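Local coordinates for putative TOXIN related protein (Parabacteroides distasonis ATCC 8503, PDB 3K0Y) that is of unknown function but pairs a NigD-like N-terminal OB domain with a C-terminal beta-sandwich domain and is named a putative toxin-related protein, at residues A[54-59]-A[79-84]; A[38-43]-A[75-80]; A[15-20]-A[27-32]; A[49-54]-A[117-122]; A[123-128]-A[164-169]. All blocks are in the same frame, centred on the assembly; numbering follows the deposited sequence.

Contact 1 of 5, residues A[54-59]-A[79-84]; sequences ALVNFT and NAIHNI
Leu55 and His82 form an antiparallel hydrogen-bonded pair: Leu55 N donates to His82 O at 2.8 Å, and His82 N returns a nearly straight bond to Leu55 O. Two residues on, Asn57 N donates to Ala80 O. The return bonds reveal an irregularity, because Asn57 O accepts from two backbone donors, Ala80 N at 3.1 Å and Asn79 N at 2.7 Å. Asn79 and Ala80 thus both face Asn57, the definition of a classic beta bulge. The amide of Asn79 is spent on the same strand. Its CG stands anti to the carbonyl carbon (chi1 -57°), and ND2 donates to Thr59 OG1 at 2.9 Å and to Asn57 OD1 at 3.1 Å. Both acceptors lie close to the Asn79 amide plane, whereas ND2 sits above the carbonyl plane of Asn57, the two amides being turned 82° apart. On the face carrying Ala54, Val56 and Ile81, contact is mainly apolar: Ile81 CG1 meets Ala54 CB at 3.7 Å, and its CD1 lies 4.0 Å from Val56 CG2. Asn83 OD1, on that face too, is hydrogen-bonded to Tyr46 OH. The pair belongs to the hairpin of strands 52-62 and 74-88 in the OB domain; strand 11-22 flanks 52-62 through backbone bonds such as Ala54 with Ala16, and strand 163-172 lies beside 74-88, where Ile84 touches Arg168.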
# COMPACT_ATOMS: atom_id res chain seq x y z
N ALA A 54 8.87 0.42 -1.09
CA ALA A 54 9.82 -0.68 -1.16
C ALA A 54 10.02 -1.27 0.24
O ALA A 54 9.84 -0.58 1.23
CB ALA A 54 11.16 -0.24 -1.73
N LEU A 55 10.31 -2.55 0.28
CA LEU A 55 10.81 -3.20 1.47
C LEU A 55 12.34 -3.02 1.47
O LEU A 55 13.03 -3.47 0.55
CB LEU A 55 10.41 -4.69 1.45
CG LEU A 55 10.62 -5.47 2.75
CD1 LEU A 55 9.76 -4.92 3.89
CD2 LEU A 55 10.34 -6.98 2.47
N VAL A 56 12.84 -2.34 2.49
CA VAL A 56 14.23 -1.96 2.58
C VAL A 56 14.94 -2.58 3.79
O VAL A 56 14.47 -2.46 4.91
CB VAL A 56 14.39 -0.42 2.67
CG1 VAL A 56 15.86 -0.05 2.68
CG2 VAL A 56 13.64 0.29 1.48
N ASN A 57 16.08 -3.23 3.53
CA ASN A 57 16.97 -3.76 4.56
C ASN A 57 18.14 -2.77 4.63
O ASN A 57 18.85 -2.56 3.64
CB ASN A 57 17.46 -5.14 4.15
CG ASN A 57 18.36 -5.82 5.23
OD1 ASN A 57 19.06 -5.17 6.02
ND2 ASN A 57 18.32 -7.15 5.25
N PHE A 58 18.27 -2.08 5.76
CA PHE A 58 19.24 -1.02 5.90
C PHE A 58 19.96 -1.07 7.26
O PHE A 58 19.47 -1.63 8.24
CB PHE A 58 18.58 0.36 5.66
CG PHE A 58 17.53 0.73 6.68
CD1 PHE A 58 16.21 0.32 6.52
CD2 PHE A 58 17.86 1.48 7.81
CE1 PHE A 58 15.25 0.64 7.46
CE2 PHE A 58 16.88 1.82 8.75
CZ PHE A 58 15.57 1.39 8.56
N THR A 59 21.15 -0.47 7.28
CA THR A 59 21.99 -0.35 8.46
C THR A 59 22.24 1.13 8.70
O THR A 59 22.66 1.85 7.79
CB THR A 59 23.32 -1.06 8.24
OG1 THR A 59 23.08 -2.45 7.96
CG2 THR A 59 24.26 -0.92 9.48
N ASN A 79 21.14 -2.16 2.29
CA ASN A 79 21.64 -3.51 2.08
C ASN A 79 20.87 -4.20 0.97
O ASN A 79 21.46 -4.90 0.15
CB ASN A 79 21.56 -4.33 3.35
CG ASN A 79 22.32 -3.68 4.52
OD1 ASN A 79 23.46 -3.22 4.37
ND2 ASN A 79 21.66 -3.59 5.67
N ALA A 80 19.56 -4.02 0.98
CA ALA A 80 18.71 -4.54 -0.09
C ALA A 80 17.45 -3.68 -0.20
O ALA A 80 17.07 -3.00 0.72
CB ALA A 80 18.35 -6.03 0.15
N ILE A 81 16.82 -3.69 -1.36
CA ILE A 81 15.63 -2.89 -1.56
C ILE A 81 14.79 -3.64 -2.60
O ILE A 81 15.25 -3.92 -3.72
CB ILE A 81 15.99 -1.44 -1.98
CG1 ILE A 81 14.74 -0.64 -2.32
CG2 ILE A 81 16.99 -1.46 -3.15
CD1 ILE A 81 14.97 0.85 -2.29
N HIS A 82 13.60 -4.04 -2.16
CA HIS A 82 12.66 -4.81 -2.96
C HIS A 82 11.38 -4.01 -3.13
O HIS A 82 10.64 -3.82 -2.18
CB HIS A 82 12.35 -6.13 -2.26
CG HIS A 82 13.55 -6.82 -1.69
ND1 HIS A 82 14.51 -7.39 -2.48
CD2 HIS A 82 13.92 -7.06 -0.40
CE1 HIS A 82 15.44 -7.93 -1.70
NE2 HIS A 82 15.09 -7.76 -0.44
N ASN A 83 11.12 -3.53 -4.35
CA ASN A 83 9.91 -2.76 -4.58
C ASN A 83 8.64 -3.53 -4.21
O ASN A 83 8.55 -4.74 -4.37
CB ASN A 83 9.84 -2.34 -6.03
CG ASN A 83 10.84 -1.26 -6.37
OD1 ASN A 83 11.55 -0.76 -5.48
ND2 ASN A 83 10.92 -0.90 -7.65
N ILE A 84 7.70 -2.79 -3.66
CA ILE A 84 6.39 -3.29 -3.32
C ILE A 84 5.47 -2.74 -4.43
O ILE A 84 5.55 -1.56 -4.77
CB ILE A 84 5.97 -2.81 -1.93
CG1 ILE A 84 6.81 -3.49 -0.86
CG2 ILE A 84 4.46 -3.03 -1.70
CD1 ILE A 84 6.70 -2.86 0.55

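Contact 2 of 5, residues A[38-43]-A[75-80]; sequences PAATNY and YIKVNA
Residues 38-41 run parallel to strand 75-80, with Pro38 paired to Ile76, Ala40 to Lys77 and Thr41 to Val78, so the register slips by one at Ala39 and makes a beta bulge. This is a parallel pairing within the curled sheet of the N-terminal OB domain, formed where the chain turns a corner at Ala39. The bulge shows in the bonding: Ile76 O accepts from Ala39 N at 2.7 Å and from Ala40 N at 3.3 Å, both donors in its carbonyl plane. Val78 N then donates to Ala40 O, and Asn42 N to Val78 O. On the face bearing Pro38, Thr41 and Val78, the side chains lie side by side; Pro38 CG meets Val78 CG2 at 4.0 Å, and Thr41 OG1 lies 3.7 Å from Val78 CB. Strand 25-30 is adjacent here, Tyr26 touching both Pro38 and Val78. Beyond the strand, Asn42 binds with both ends of its amide. ND2 donates to Asn79 O at 3.2 Å, in the carbonyl plane and on a lone pair, while OD1 accepts from Lys77 NZ at 3.0 Å. That lysine is extended as far as CE and bent at chi4 (73°), which turns NZ over the Asn42 carbonyl, 60° out of its plane. Thr41 OG1 accepts from Tyr43 N, an ST turn, and the Tyr43 ring swings back to Ala80, OH lying 3.5 Å from Ala80 CB.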
# COMPACT_ATOMS: atom_id res chain seq x y z
N PRO A 38 20.77 7.52 1.81
CA PRO A 38 21.76 6.48 1.57
C PRO A 38 23.17 7.05 1.40
O PRO A 38 23.44 7.75 0.43
CB PRO A 38 21.27 5.83 0.26
CG PRO A 38 19.84 6.14 0.20
CD PRO A 38 19.72 7.51 0.77
N ALA A 39 24.05 6.77 2.36
CA ALA A 39 25.46 7.11 2.26
C ALA A 39 26.21 6.02 1.47
O ALA A 39 27.25 6.28 0.88
CB ALA A 39 26.07 7.27 3.64
N ALA A 40 25.67 4.80 1.50
CA ALA A 40 26.21 3.69 0.72
C ALA A 40 25.06 2.76 0.28
O ALA A 40 23.91 2.91 0.73
CB ALA A 40 27.24 2.93 1.53
N THR A 41 25.35 1.83 -0.62
CA THR A 41 24.33 0.93 -1.14
C THR A 41 24.96 -0.30 -1.74
O THR A 41 25.99 -0.20 -2.39
CB THR A 41 23.44 1.64 -2.23
OG1 THR A 41 22.39 0.75 -2.65
CG2 THR A 41 24.29 2.09 -3.47
N ASN A 42 24.35 -1.46 -1.55
CA ASN A 42 24.67 -2.65 -2.38
C ASN A 42 24.00 -2.67 -3.75
O ASN A 42 24.36 -3.50 -4.58
CB ASN A 42 24.27 -3.94 -1.66
CG ASN A 42 25.17 -4.25 -0.45
OD1 ASN A 42 26.36 -4.05 -0.52
ND2 ASN A 42 24.58 -4.72 0.62
N TYR A 43 23.00 -1.80 -3.99
CA TYR A 43 22.36 -1.70 -5.32
C TYR A 43 22.55 -0.31 -5.98
O TYR A 43 21.61 0.49 -6.05
CB TYR A 43 20.87 -1.87 -5.23
CG TYR A 43 20.24 -3.13 -4.72
CD1 TYR A 43 20.77 -3.87 -3.65
CD2 TYR A 43 18.98 -3.53 -5.26
CE1 TYR A 43 20.10 -5.01 -3.18
CE2 TYR A 43 18.32 -4.65 -4.79
CZ TYR A 43 18.87 -5.39 -3.75
OH TYR A 43 18.18 -6.49 -3.30
N TYR A 75 21.78 8.93 8.01
CA TYR A 75 22.53 8.32 6.92
C TYR A 75 22.43 6.80 7.03
O TYR A 75 22.51 6.26 8.12
CB TYR A 75 24.01 8.74 6.96
CG TYR A 75 24.26 10.19 6.62
CD1 TYR A 75 24.35 10.60 5.29
CD2 TYR A 75 24.45 11.15 7.62
CE1 TYR A 75 24.60 11.93 4.96
CE2 TYR A 75 24.71 12.49 7.30
CZ TYR A 75 24.78 12.87 5.97
OH TYR A 75 25.02 14.18 5.64
N ILE A 76 22.27 6.12 5.90
CA ILE A 76 22.18 4.65 5.91
C ILE A 76 22.98 3.97 4.83
O ILE A 76 23.44 4.60 3.88
CB ILE A 76 20.70 4.16 5.84
CG1 ILE A 76 20.08 4.39 4.45
CG2 ILE A 76 19.87 4.80 6.97
CD1 ILE A 76 18.69 3.71 4.22
N LYS A 77 23.21 2.68 5.04
CA LYS A 77 23.57 1.77 3.96
C LYS A 77 22.32 0.96 3.58
O LYS A 77 21.73 0.27 4.43
CB LYS A 77 24.66 0.82 4.37
CG LYS A 77 25.03 -0.20 3.29
CD LYS A 77 26.21 -1.04 3.73
CE LYS A 77 26.36 -2.27 2.87
NZ LYS A 77 26.89 -1.95 1.52
N VAL A 78 21.92 1.07 2.33
CA VAL A 78 20.90 0.21 1.77
C VAL A 78 21.55 -1.15 1.54
O VAL A 78 22.43 -1.28 0.72
CB VAL A 78 20.36 0.79 0.43
CG1 VAL A 78 19.42 -0.20 -0.28
CG2 VAL A 78 19.65 2.14 0.71
N ASN A 79 21.14 -2.16 2.29
CA ASN A 79 21.64 -3.51 2.08
C ASN A 79 20.87 -4.20 0.97
O ASN A 79 21.46 -4.90 0.15
CB ASN A 79 21.56 -4.33 3.35
CG ASN A 79 22.32 -3.68 4.52
OD1 ASN A 79 23.46 -3.22 4.37
ND2 ASN A 79 21.66 -3.59 5.67
N ALA A 80 19.56 -4.02 0.98
CA ALA A 80 18.71 -4.54 -0.09
C ALA A 80 17.45 -3.68 -0.20
O ALA A 80 17.07 -3.00 0.72
CB ALA A 80 18.35 -6.03 0.15

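Contact 3 of 5, residues A[15-20]-A[27-32]; sequences VATVVP and YLRLDD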
# COMPACT_ATOMS: atom_id res chain seq x y z
N VAL A 15 9.07 -0.89 5.49
CA VAL A 15 8.46 -0.38 4.28
C VAL A 15 8.80 1.13 4.25
O VAL A 15 8.69 1.81 5.29
CB VAL A 15 6.93 -0.71 4.22
CG1 VAL A 15 6.24 -0.08 2.97
CG2 VAL A 15 6.72 -2.22 4.23
N ALA A 16 9.30 1.62 3.11
CA ALA A 16 9.67 3.02 2.90
C ALA A 16 9.12 3.52 1.58
O ALA A 16 8.99 2.75 0.62
CB ALA A 16 11.19 3.18 2.85
N THR A 17 8.91 4.82 1.51
CA THR A 17 8.68 5.49 0.25
C THR A 17 9.98 6.00 -0.34
O THR A 17 10.77 6.64 0.33
CB THR A 17 7.68 6.62 0.38
OG1 THR A 17 6.51 6.12 1.06
CG2 THR A 17 7.32 7.24 -1.06
N VAL A 18 10.20 5.67 -1.61
CA VAL A 18 11.33 6.13 -2.36
C VAL A 18 11.06 7.55 -2.85
O VAL A 18 10.07 7.82 -3.53
CB VAL A 18 11.60 5.22 -3.62
CG1 VAL A 18 12.75 5.81 -4.47
CG2 VAL A 18 11.96 3.78 -3.23
N VAL A 19 11.93 8.48 -2.53
CA VAL A 19 11.75 9.83 -3.08
C VAL A 19 12.93 10.22 -3.96
O VAL A 19 13.99 10.50 -3.44
CB VAL A 19 11.55 10.88 -1.96
CG1 VAL A 19 11.23 12.23 -2.59
CG2 VAL A 19 10.42 10.44 -0.99
N PRO A 20 12.74 10.22 -5.29
CA PRO A 20 13.82 10.64 -6.22
C PRO A 20 14.33 12.06 -6.01
O PRO A 20 13.66 12.87 -5.40
CB PRO A 20 13.15 10.55 -7.59
CG PRO A 20 12.08 9.50 -7.41
CD PRO A 20 11.56 9.74 -6.03
N TYR A 27 16.13 9.57 -1.63
CA TYR A 27 16.10 9.25 -0.20
C TYR A 27 14.85 8.43 0.13
O TYR A 27 14.01 8.22 -0.72
CB TYR A 27 16.26 10.50 0.67
CG TYR A 27 15.10 11.45 0.70
CD1 TYR A 27 14.09 11.29 1.62
CD2 TYR A 27 15.05 12.53 -0.15
CE1 TYR A 27 13.05 12.17 1.68
CE2 TYR A 27 14.02 13.42 -0.10
CZ TYR A 27 13.03 13.24 0.81
OH TYR A 27 11.99 14.12 0.86
N LEU A 28 14.77 7.93 1.35
CA LEU A 28 13.68 7.05 1.76
C LEU A 28 12.91 7.70 2.87
O LEU A 28 13.53 8.21 3.81
CB LEU A 28 14.23 5.72 2.25
CG LEU A 28 14.95 4.91 1.18
CD1 LEU A 28 15.81 3.88 1.85
CD2 LEU A 28 13.96 4.26 0.23
N ARG A 29 11.59 7.66 2.77
CA ARG A 29 10.70 8.21 3.81
C ARG A 29 9.97 7.07 4.57
O ARG A 29 9.26 6.29 3.97
CB ARG A 29 9.69 9.19 3.19
CG ARG A 29 8.94 10.00 4.26
CD ARG A 29 8.27 11.23 3.73
NE ARG A 29 7.29 10.88 2.70
CZ ARG A 29 7.35 11.23 1.42
NH1 ARG A 29 8.32 12.00 0.97
NH2 ARG A 29 6.42 10.81 0.58
N LEU A 30 10.18 6.97 5.87
CA LEU A 30 9.60 5.90 6.65
C LEU A 30 8.17 6.27 7.04
O LEU A 30 7.81 7.44 6.90
CB LEU A 30 10.42 5.63 7.90
CG LEU A 30 11.84 5.13 7.72
CD1 LEU A 30 12.54 4.93 9.14
CD2 LEU A 30 11.85 3.85 6.91
N ASP A 31 7.37 5.30 7.49
CA ASP A 31 6.00 5.61 7.92
C ASP A 31 5.95 6.70 9.04
O ASP A 31 5.15 7.61 8.97
CB ASP A 31 5.26 4.36 8.37
CG ASP A 31 4.98 3.37 7.22
OD1 ASP A 31 4.98 3.74 6.04
OD2 ASP A 31 4.76 2.19 7.50
N ASP A 32 6.83 6.64 10.03
CA ASP A 32 6.83 7.68 11.11
C ASP A 32 7.45 9.00 10.63
O ASP A 32 7.77 9.86 11.43
CB ASP A 32 7.56 7.18 12.36
CG ASP A 32 9.03 6.83 12.10
OD1 ASP A 32 9.48 6.91 10.94
OD2 ASP A 32 9.74 6.45 13.05
O HOH W 1 8.18 2.84 7.63
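The first beta hairpin of the OB domain, strands 11-22 and 25-30, brings Val19 against Tyr27 and Thr17 against Arg29 as antiparallel hydrogen-bonded pairs. Thr17 N donates to Arg29 O and Arg29 N to Thr17 O; Val19 N and Tyr27 N do the same with the opposite carbonyls, all four bonds between 2.8 and 3.0 Å. The Tyr27 ring carries the Val19 side chain: Val19 CB sits 3.9 Å above the ring plane over its centre, a CH-pi contact. Tyr27 CG lies between its backbone N and carbonyl carbon (chi1 71°), standing the ring beside Val19. On the same face Arg29 NH1 comes to 3.3 Å from Val19 CG2. The axes of 15-20 and 27-30 run at 140°, well short of antiparallel, a twist consistent with the curled sheet of an OB fold, and on the other face Leu28 CD2 reaches both Ala16 CB and Val18 CG2 at 4.0 Å, beside Val56 of strand 52-62. Two polar ends meet Asp117 of the C-terminal domain: Arg29 NE by a salt bridge, Thr17 OG1 by a hydrogen bond. Where the direct pairing gives out, one water donates to Val15 O and accepts from Asp31 N, each at 2.6 Å.

Contact 4 of 5, residues A[49-54]-A[117-122]; sequences KPNQRA and DGYLNI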
# COMPACT_ATOMS: atom_id res chain seq x y z
N LYS A 49 11.78 5.74 -8.45
CA LYS A 49 10.62 6.23 -9.14
C LYS A 49 9.76 7.05 -8.17
O LYS A 49 9.77 6.79 -6.97
CB LYS A 49 9.78 5.07 -9.68
CG LYS A 49 10.41 4.27 -10.81
CD LYS A 49 9.83 2.82 -10.78
CE LYS A 49 10.55 1.90 -11.80
NZ LYS A 49 10.65 0.52 -11.20
N PRO A 50 9.03 8.04 -8.70
CA PRO A 50 8.14 8.79 -7.82
C PRO A 50 7.02 7.89 -7.30
O PRO A 50 6.55 7.03 -8.02
CB PRO A 50 7.55 9.87 -8.76
CG PRO A 50 7.53 9.16 -10.09
CD PRO A 50 8.85 8.41 -10.12
N ASN A 51 6.64 8.06 -6.04
CA ASN A 51 5.45 7.39 -5.49
C ASN A 51 5.49 5.85 -5.51
O ASN A 51 4.54 5.18 -5.90
CB ASN A 51 4.23 7.94 -6.22
CG ASN A 51 4.24 9.46 -6.24
OD1 ASN A 51 4.39 10.07 -7.30
ND2 ASN A 51 4.15 10.07 -5.07
N GLN A 52 6.63 5.30 -5.09
CA GLN A 52 6.88 3.87 -5.14
C GLN A 52 7.29 3.49 -3.73
O GLN A 52 8.12 4.19 -3.14
CB GLN A 52 8.04 3.60 -6.11
CG GLN A 52 8.56 2.23 -6.13
CD GLN A 52 7.58 1.23 -6.70
OE1 GLN A 52 7.17 1.35 -7.83
NE2 GLN A 52 7.25 0.22 -5.92
N ARG A 53 6.72 2.43 -3.19
CA ARG A 53 7.18 1.93 -1.88
C ARG A 53 8.08 0.73 -2.10
O ARG A 53 8.02 0.09 -3.16
CB ARG A 53 6.00 1.55 -1.01
CG ARG A 53 5.00 2.65 -0.83
CD ARG A 53 4.46 2.67 0.62
NE ARG A 53 5.33 3.47 1.47
CZ ARG A 53 5.31 3.45 2.80
NH1 ARG A 53 4.49 2.63 3.45
NH2 ARG A 53 6.10 4.24 3.46
N ALA A 54 8.87 0.42 -1.09
CA ALA A 54 9.82 -0.68 -1.16
C ALA A 54 10.02 -1.27 0.24
O ALA A 54 9.84 -0.58 1.23
CB ALA A 54 11.16 -0.24 -1.73
N ASP A 117 2.61 6.90 5.60
CA ASP A 117 3.06 7.88 4.63
C ASP A 117 2.01 8.10 3.50
O ASP A 117 2.38 8.21 2.35
CB ASP A 117 4.44 7.47 4.06
CG ASP A 117 5.04 8.53 3.13
OD1 ASP A 117 5.03 9.71 3.52
OD2 ASP A 117 5.48 8.22 1.99
N GLY A 118 0.73 8.17 3.84
CA GLY A 118 -0.37 8.45 2.87
C GLY A 118 -0.75 7.25 1.98
O GLY A 118 -1.55 7.37 1.03
N TYR A 119 -0.20 6.08 2.31
CA TYR A 119 -0.55 4.86 1.61
C TYR A 119 -1.31 3.95 2.51
O TYR A 119 -1.09 3.94 3.72
CB TYR A 119 0.70 4.12 1.16
CG TYR A 119 1.50 4.87 0.15
CD1 TYR A 119 2.42 5.82 0.56
CD2 TYR A 119 1.34 4.63 -1.23
CE1 TYR A 119 3.17 6.53 -0.35
CE2 TYR A 119 2.08 5.35 -2.15
CZ TYR A 119 2.99 6.28 -1.70
OH TYR A 119 3.71 6.97 -2.58
N LEU A 120 -2.18 3.16 1.92
CA LEU A 120 -2.69 1.98 2.57
C LEU A 120 -1.76 0.82 2.20
O LEU A 120 -1.65 0.47 1.04
CB LEU A 120 -4.12 1.68 2.12
CG LEU A 120 -4.76 0.44 2.71
CD1 LEU A 120 -5.07 0.68 4.24
CD2 LEU A 120 -5.99 -0.07 1.98
N ASN A 121 -1.19 0.19 3.21
CA ASN A 121 -0.25 -0.88 3.09
C ASN A 121 -0.90 -2.19 3.50
O ASN A 121 -1.58 -2.24 4.51
CB ASN A 121 0.94 -0.61 3.98
CG ASN A 121 1.67 0.65 3.61
OD1 ASN A 121 2.49 0.64 2.70
ND2 ASN A 121 1.39 1.75 4.31
N ILE A 122 -0.69 -3.21 2.70
CA ILE A 122 -1.26 -4.48 2.94
C ILE A 122 -0.24 -5.58 2.75
O ILE A 122 0.55 -5.54 1.82
CB ILE A 122 -2.46 -4.77 2.01
CG1 ILE A 122 -3.53 -3.70 2.14
CG2 ILE A 122 -3.06 -6.12 2.38
CD1 ILE A 122 -4.74 -3.86 1.18
O HOH W 2 4.59 9.47 -2.21
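Arg53 lays its side chain across the Tyr119 ring, with the guanidinium and ring planes only 2° from parallel. This is an interdomain contact: strand 52-62 belongs to the OB domain and strand 119-128 to the NigD-like C-terminal domain, and since the segments 52-54 and 119-122 have axes 10.3 Å apart at closest approach, side chains make the junction. Arg53 CD sits 3.7 Å above the ring plane, offset toward the rim, in a CH-pi contact. The bend in the arginine at chi2 (-141°) sets CD over the ring; NE passes beyond the rim, 3.8 Å from Tyr119 CD1. Asn121 crosses Arg53 at about a right angle. Its OD1 lies in the guanidinium plane and accepts from NH1 at 2.9 Å, although the amide is turned 48° from that plane; Asn121 ND2 is bonded to Trp114 O. The other nitrogens of the buried guanidinium are also occupied: NH2 forms a salt bridge with Asp31, and NE donates to Thr17 OG1. Asp117 OD2 is 4.3 Å from NH2 and well out of the guanidinium plane, so any attraction there is probably only electrostatic; OD1 of that carboxylate forms a salt bridge with Lys207. At the far end of the ring, a water accepts from Asn51 ND2 at 3.0 Å and is hydrogen-bonded to Tyr119 OH at 2.7 Å.

Contact 5 of 5, residues A[123-128]-A[164-169]; sequences YFETLW and IGAGRV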
# COMPACT_ATOMS: atom_id res chain seq x y z
N TYR A 123 -0.22 -6.51 3.70
CA TYR A 123 0.42 -7.82 3.60
C TYR A 123 -0.71 -8.84 3.66
O TYR A 123 -1.42 -8.91 4.67
CB TYR A 123 1.38 -8.07 4.79
CG TYR A 123 2.09 -9.41 4.78
CD1 TYR A 123 3.31 -9.58 4.13
CD2 TYR A 123 1.52 -10.52 5.42
CE1 TYR A 123 3.99 -10.84 4.13
CE2 TYR A 123 2.17 -11.78 5.42
CZ TYR A 123 3.39 -11.92 4.77
OH TYR A 123 3.99 -13.15 4.78
N PHE A 124 -0.84 -9.65 2.62
CA PHE A 124 -1.99 -10.56 2.48
C PHE A 124 -1.51 -11.90 2.00
O PHE A 124 -0.38 -12.03 1.48
CB PHE A 124 -3.06 -10.00 1.52
CG PHE A 124 -2.63 -9.98 0.05
CD1 PHE A 124 -1.89 -8.93 -0.45
CD2 PHE A 124 -2.94 -11.03 -0.80
CE1 PHE A 124 -1.47 -8.92 -1.79
CE2 PHE A 124 -2.49 -11.04 -2.14
CZ PHE A 124 -1.78 -9.99 -2.62
N GLU A 125 -2.33 -12.92 2.20
CA GLU A 125 -2.00 -14.23 1.69
C GLU A 125 -3.12 -14.76 0.86
O GLU A 125 -4.26 -14.38 1.03
CB GLU A 125 -1.76 -15.23 2.83
CG GLU A 125 -0.54 -14.97 3.69
CD GLU A 125 -0.49 -15.91 4.90
OE1 GLU A 125 -1.34 -15.79 5.85
OE2 GLU A 125 0.39 -16.78 4.89
N THR A 126 -2.79 -15.66 -0.04
CA THR A 126 -3.81 -16.27 -0.88
C THR A 126 -3.20 -17.53 -1.47
O THR A 126 -2.11 -17.91 -1.06
CB THR A 126 -4.33 -15.25 -1.93
OG1 THR A 126 -5.51 -15.75 -2.58
CG2 THR A 126 -3.28 -14.89 -2.94
N LEU A 127 -3.89 -18.16 -2.41
CA LEU A 127 -3.42 -19.37 -3.05
C LEU A 127 -2.94 -19.00 -4.46
O LEU A 127 -3.62 -18.23 -5.16
CB LEU A 127 -4.55 -20.42 -3.11
CG LEU A 127 -5.03 -20.98 -1.75
CD1 LEU A 127 -6.41 -21.62 -1.83
CD2 LEU A 127 -4.00 -22.03 -1.25
N TRP A 128 -1.77 -19.53 -4.84
CA TRP A 128 -1.10 -19.26 -6.10
C TRP A 128 -0.75 -20.58 -6.81
O TRP A 128 -0.59 -21.64 -6.18
CB TRP A 128 0.23 -18.52 -5.88
CG TRP A 128 0.14 -17.39 -4.97
CD1 TRP A 128 0.12 -17.45 -3.63
CD2 TRP A 128 0.06 -16.00 -5.33
NE1 TRP A 128 0.02 -16.18 -3.10
CE2 TRP A 128 -0.00 -15.27 -4.12
CE3 TRP A 128 0.07 -15.29 -6.54
CZ2 TRP A 128 -0.10 -13.90 -4.09
CZ3 TRP A 128 -0.01 -13.92 -6.50
CH2 TRP A 128 -0.11 -13.24 -5.28
N ILE A 164 -0.00 -21.75 -0.69
CA ILE A 164 -0.19 -20.50 0.00
C ILE A 164 1.05 -19.66 -0.25
O ILE A 164 2.17 -20.18 -0.20
CB ILE A 164 -0.39 -20.70 1.52
CG1 ILE A 164 -1.44 -21.80 1.77
CG2 ILE A 164 -0.84 -19.40 2.20
CD1 ILE A 164 -2.15 -21.75 3.15
N GLY A 165 0.85 -18.37 -0.60
CA GLY A 165 1.93 -17.39 -0.76
C GLY A 165 1.51 -16.03 -0.23
O GLY A 165 0.32 -15.70 -0.20
N ALA A 166 2.49 -15.23 0.17
CA ALA A 166 2.25 -13.89 0.65
C ALA A 166 2.54 -12.84 -0.43
O ALA A 166 3.31 -13.06 -1.36
CB ALA A 166 3.03 -13.62 1.95
N GLY A 167 1.85 -11.72 -0.32
CA GLY A 167 2.10 -10.59 -1.18
C GLY A 167 1.97 -9.29 -0.42
O GLY A 167 1.18 -9.17 0.50
N ARG A 168 2.67 -8.28 -0.92
CA ARG A 168 2.62 -6.95 -0.42
C ARG A 168 2.16 -5.96 -1.49
O ARG A 168 2.44 -6.10 -2.68
CB ARG A 168 3.97 -6.53 0.10
CG ARG A 168 4.42 -7.25 1.35
CD ARG A 168 5.78 -6.71 1.73
NE ARG A 168 6.25 -7.21 3.01
CZ ARG A 168 5.92 -6.76 4.20
NH1 ARG A 168 5.07 -5.74 4.39
NH2 ARG A 168 6.46 -7.34 5.23
N VAL A 169 1.41 -4.96 -1.06
CA VAL A 169 0.96 -3.89 -1.93
C VAL A 169 0.85 -2.60 -1.11
O VAL A 169 0.64 -2.62 0.12
CB VAL A 169 -0.39 -4.30 -2.61
CG1 VAL A 169 -1.53 -4.47 -1.53
CG2 VAL A 169 -0.78 -3.32 -3.70
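Phe124 and Thr126 carry the backbone bonding, each forming an antiparallel hydrogen-bonded pair with a glycine. Phe124 N and O bond Gly167 O and N, Thr126 N and O bond Gly165 O and N, and all four lie between 2.9 and 3.1 Å. Gly165 O takes a second donor: Trp128 NE1 reaches it at 3.0 Å, with the oxygen close to the indole plane but NE1 standing 56° out of the carbonyl plane. Each glycine has an aromatic neighbour packed directly on its backbone. Gly167 CA lies over one face of the Phe124 ring, while Gly165 meets Trp128 at the ring edge through O, and Trp128 CD1 comes to 3.4 Å from Gly165 CA. On the opposite face Tyr123 meets Arg168. Tyr123 CD1 sits 3.8 Å above the centre of the guanidinium, the two planes 60° apart, while Arg168 NH2 is hydrogen-bonded to a bound nonaethylene glycol, probably from the crystallisation liquor. Apolar contact closes the far end, where Leu127 CD2 meets Ile164 CG1 at 4.0 Å. Phe124 packs edge-to-face on Phe152 and Val169 touches Ile136, both from the four-stranded sheet, so the glycine-bearing face looks inward between two sheets, as in a beta sandwich.

How the contacts relate
Along the chain contact 3 closes first, contact 1 lies nested inside the loop closed by contact 4, contacts 2 and 4 interleave, and contact 5 comes last. Contacts 1, 2 and 3 build the OB domain, with centres 9 to 13 Å apart; contacts 1 and 2 share Asn79 and Ala80 on strand 74-88. Contact 4 reaches from strand 52-62, which it shares with contact 1, to strand 119-128, which it shares with contact 5. Its centre is about 8 Å from that of contact 3 and 18 Å from that of contact 5. The domains are joined both by side chains at contact 4 and by strand 74-88 pairing with 163-172.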